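Response regulator receiver protein (Paraburkholderia phymatum, PDB 5TE9) probably acts as a phosphorylation-dependent switch of bacterial two-component signalling, taking up a phosphoryl group on a conserved aspartate of its receiver domain. Local coordinates at residues S26-D29 with V30-R34. Numbering follows the deposited sequence.
Sequences SPTD and VMITR
Backbone bonds from V30 N to S26 O (2.8 Å), M31 N to P27 O (2.9 Å) and I32 N to T28 O (3.1 Å) build the first turns of helix 27-39; T33 N reaches D29 O only weakly, at 3.3 Å. S26 is the N-cap: its OG accepts a weak bond from D29 N at 3.4 Å and gives another to D29 OD2 at 3.2 Å. The carboxylate of D29 can fold back to this hydroxyl because CG sits beside its own backbone N (chi1 -72°). This helix start belongs to the first beta-alpha-beta crossover of a CheY-like receiver domain, in which the chain passes from strand 19-23 through helix 27-39 to strand 46-49; S26 N is bonded to E24 OE2, in the loop between strand 19-23 and the helix. Among the van der Waals contacts, I32 runs alongside D29, its CD1 methyl 3.8 Å from D29 OD1, while T28 CG2 approaches the same methyl obliquely. P130, on a neighbouring loop, touches both D29 and I32. On the inner side, the buried V30 packs on V48, with CG2 3.5 Å from S26 O. V30 CG1 lies over one face of the exposed R34 guanidinium, offset toward its rim. The buried hydroxyl of T33 is bonded to V131 O.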
ATOM      1  N   SER A  26      12.653   1.800  21.065  1.00 62.87           N
ATOM      2  CA  SER A  26      13.558   0.724  20.652  1.00 62.78           C
ATOM      3  C   SER A  26      14.195   1.053  19.310  1.00 57.49           C
ATOM      4  O   SER A  26      13.476   1.169  18.314  1.00 49.50           O
ATOM      5  CB  SER A  26      12.820  -0.605  20.556  1.00 63.35           C
ATOM      6  OG  SER A  26      13.714  -1.651  20.201  1.00 61.04           O
ATOM      7  N   PRO A  27      15.518   1.227  19.238  1.00 50.97           N
ATOM      8  CA  PRO A  27      16.153   1.498  17.944  1.00 51.17           C
ATOM      9  C   PRO A  27      16.035   0.345  16.967  1.00 55.51           C
ATOM     10  O   PRO A  27      15.918   0.587  15.764  1.00 50.21           O
ATOM     11  CB  PRO A  27      17.617   1.770  18.321  1.00 59.33           C
ATOM     12  CG  PRO A  27      17.812   1.074  19.641  1.00 58.20           C
ATOM     13  CD  PRO A  27      16.495   1.199  20.345  1.00 58.20           C
ATOM     14  N   THR A  28      16.102  -0.896  17.445  1.00 56.30           N
ATOM     15  CA  THR A  28      15.834  -2.045  16.592  1.00 56.81           C
ATOM     16  C   THR A  28      14.443  -1.959  15.976  1.00 59.01           C
ATOM     17  O   THR A  28      14.272  -2.176  14.770  1.00 61.58           O
ATOM     18  CB  THR A  28      15.967  -3.329  17.402  1.00 63.81           C
ATOM     19  OG1 THR A  28      17.348  -3.578  17.685  1.00 70.68           O
ATOM     20  CG2 THR A  28      15.368  -4.499  16.634  1.00 66.48           C
ATOM     21  N   ASP A  29      13.436  -1.634  16.793  1.00 48.12           N
ATOM     22  CA  ASP A  29      12.060  -1.584  16.306  1.00 50.68           C
ATOM     23  C   ASP A  29      11.828  -0.376  15.408  1.00 49.52           C
ATOM     24  O   ASP A  29      11.076  -0.472  14.426  1.00 45.04           O
ATOM     25  CB  ASP A  29      11.082  -1.592  17.479  1.00 50.50           C
ATOM     26  CG  ASP A  29      11.017  -2.942  18.163  1.00 63.88           C
ATOM     27  OD1 ASP A  29      11.069  -3.967  17.451  1.00 74.73           O
ATOM     28  OD2 ASP A  29      10.923  -2.983  19.406  1.00 71.91           O
ATOM     29  N   VAL A  30      12.469   0.763  15.708  1.00 41.78           N
ATOM     30  CA  VAL A  30      12.404   1.893  14.779  1.00 47.02           C
ATOM     31  C   VAL A  30      13.032   1.512  13.445  1.00 50.12           C
ATOM     32  O   VAL A  30      12.546   1.901  12.372  1.00 51.82           O
ATOM     33  CB  VAL A  30      13.079   3.138  15.383  1.00 48.28           C
ATOM     34  CG1 VAL A  30      13.417   4.143  14.292  1.00 40.70           C
ATOM     35  CG2 VAL A  30      12.179   3.776  16.421  1.00 44.20           C
ATOM     36  N   MET A  31      14.113   0.729  13.492  1.00 53.95           N
ATOM     37  CA  MET A  31      14.790   0.304  12.274  1.00 55.33           C
ATOM     38  C   MET A  31      13.869  -0.543  11.397  1.00 52.20           C
ATOM     39  O   MET A  31      13.831  -0.366  10.178  1.00 46.25           O
ATOM     40  CB  MET A  31      16.064  -0.463  12.637  1.00 68.00           C
ATOM     41  CG  MET A  31      17.277  -0.070  11.813  1.00 83.69           C
ATOM     42  SD  MET A  31      17.242   1.672  11.356  1.00 88.08           S
ATOM     43  CE  MET A  31      17.599   1.547   9.600  1.00 84.81           C
ATOM     44  N   ILE A  32      13.101  -1.445  12.013  1.00 48.72           N
ATOM     45  CA  ILE A  32      12.181  -2.309  11.276  1.00 49.90           C
ATOM     46  C   ILE A  32      11.146  -1.489  10.511  1.00 47.59           C
ATOM     47  O   ILE A  32      10.838  -1.776   9.346  1.00 47.72           O
ATOM     48  CB  ILE A  32      11.516  -3.303  12.244  1.00 51.68           C
ATOM     49  CG1 ILE A  32      12.546  -4.332  12.711  1.00 54.50           C
ATOM     50  CG2 ILE A  32      10.288  -3.955  11.605  1.00 45.48           C
ATOM     51  CD1 ILE A  32      12.165  -5.028  13.988  1.00 55.27           C
ATOM     52  N   THR A  33      10.609  -0.448  11.140  1.00 39.52           N
ATOM     53  CA  THR A  33       9.607   0.363  10.471  1.00 37.16           C
ATOM     54  C   THR A  33      10.228   1.201   9.358  1.00 39.33           C
ATOM     55  O   THR A  33       9.647   1.321   8.275  1.00 43.71           O
ATOM     56  CB  THR A  33       8.891   1.233  11.495  1.00 38.54           C
ATOM     57  OG1 THR A  33       8.327   0.392  12.518  1.00 35.18           O
ATOM     58  CG2 THR A  33       7.795   2.017  10.830  1.00 33.14           C
ATOM     59  N   ARG A  34      11.413   1.770   9.598  1.00 44.30           N
ATOM     60  CA  ARG A  34      12.081   2.578   8.577  1.00 47.72           C
ATOM     61  C   ARG A  34      12.337   1.767   7.319  1.00 49.06           C
ATOM     62  O   ARG A  34      12.042   2.213   6.203  1.00 48.29           O
ATOM     63  CB  ARG A  34      13.398   3.138   9.122  1.00 52.22           C
ATOM     64  CG  ARG A  34      13.268   4.526   9.727  1.00 59.16           C
ATOM     65  CD  ARG A  34      14.544   4.985  10.428  1.00 71.16           C
ATOM     66  NE  ARG A  34      14.355   6.297  11.043  1.00 77.62           N
ATOM     67  CZ  ARG A  34      15.155   6.818  11.970  1.00 88.12           C
ATOM     68  NH1 ARG A  34      16.210   6.136  12.400  1.00 99.77           N
ATOM     69  NH2 ARG A  34      14.899   8.021  12.471  1.00 85.25           N
TER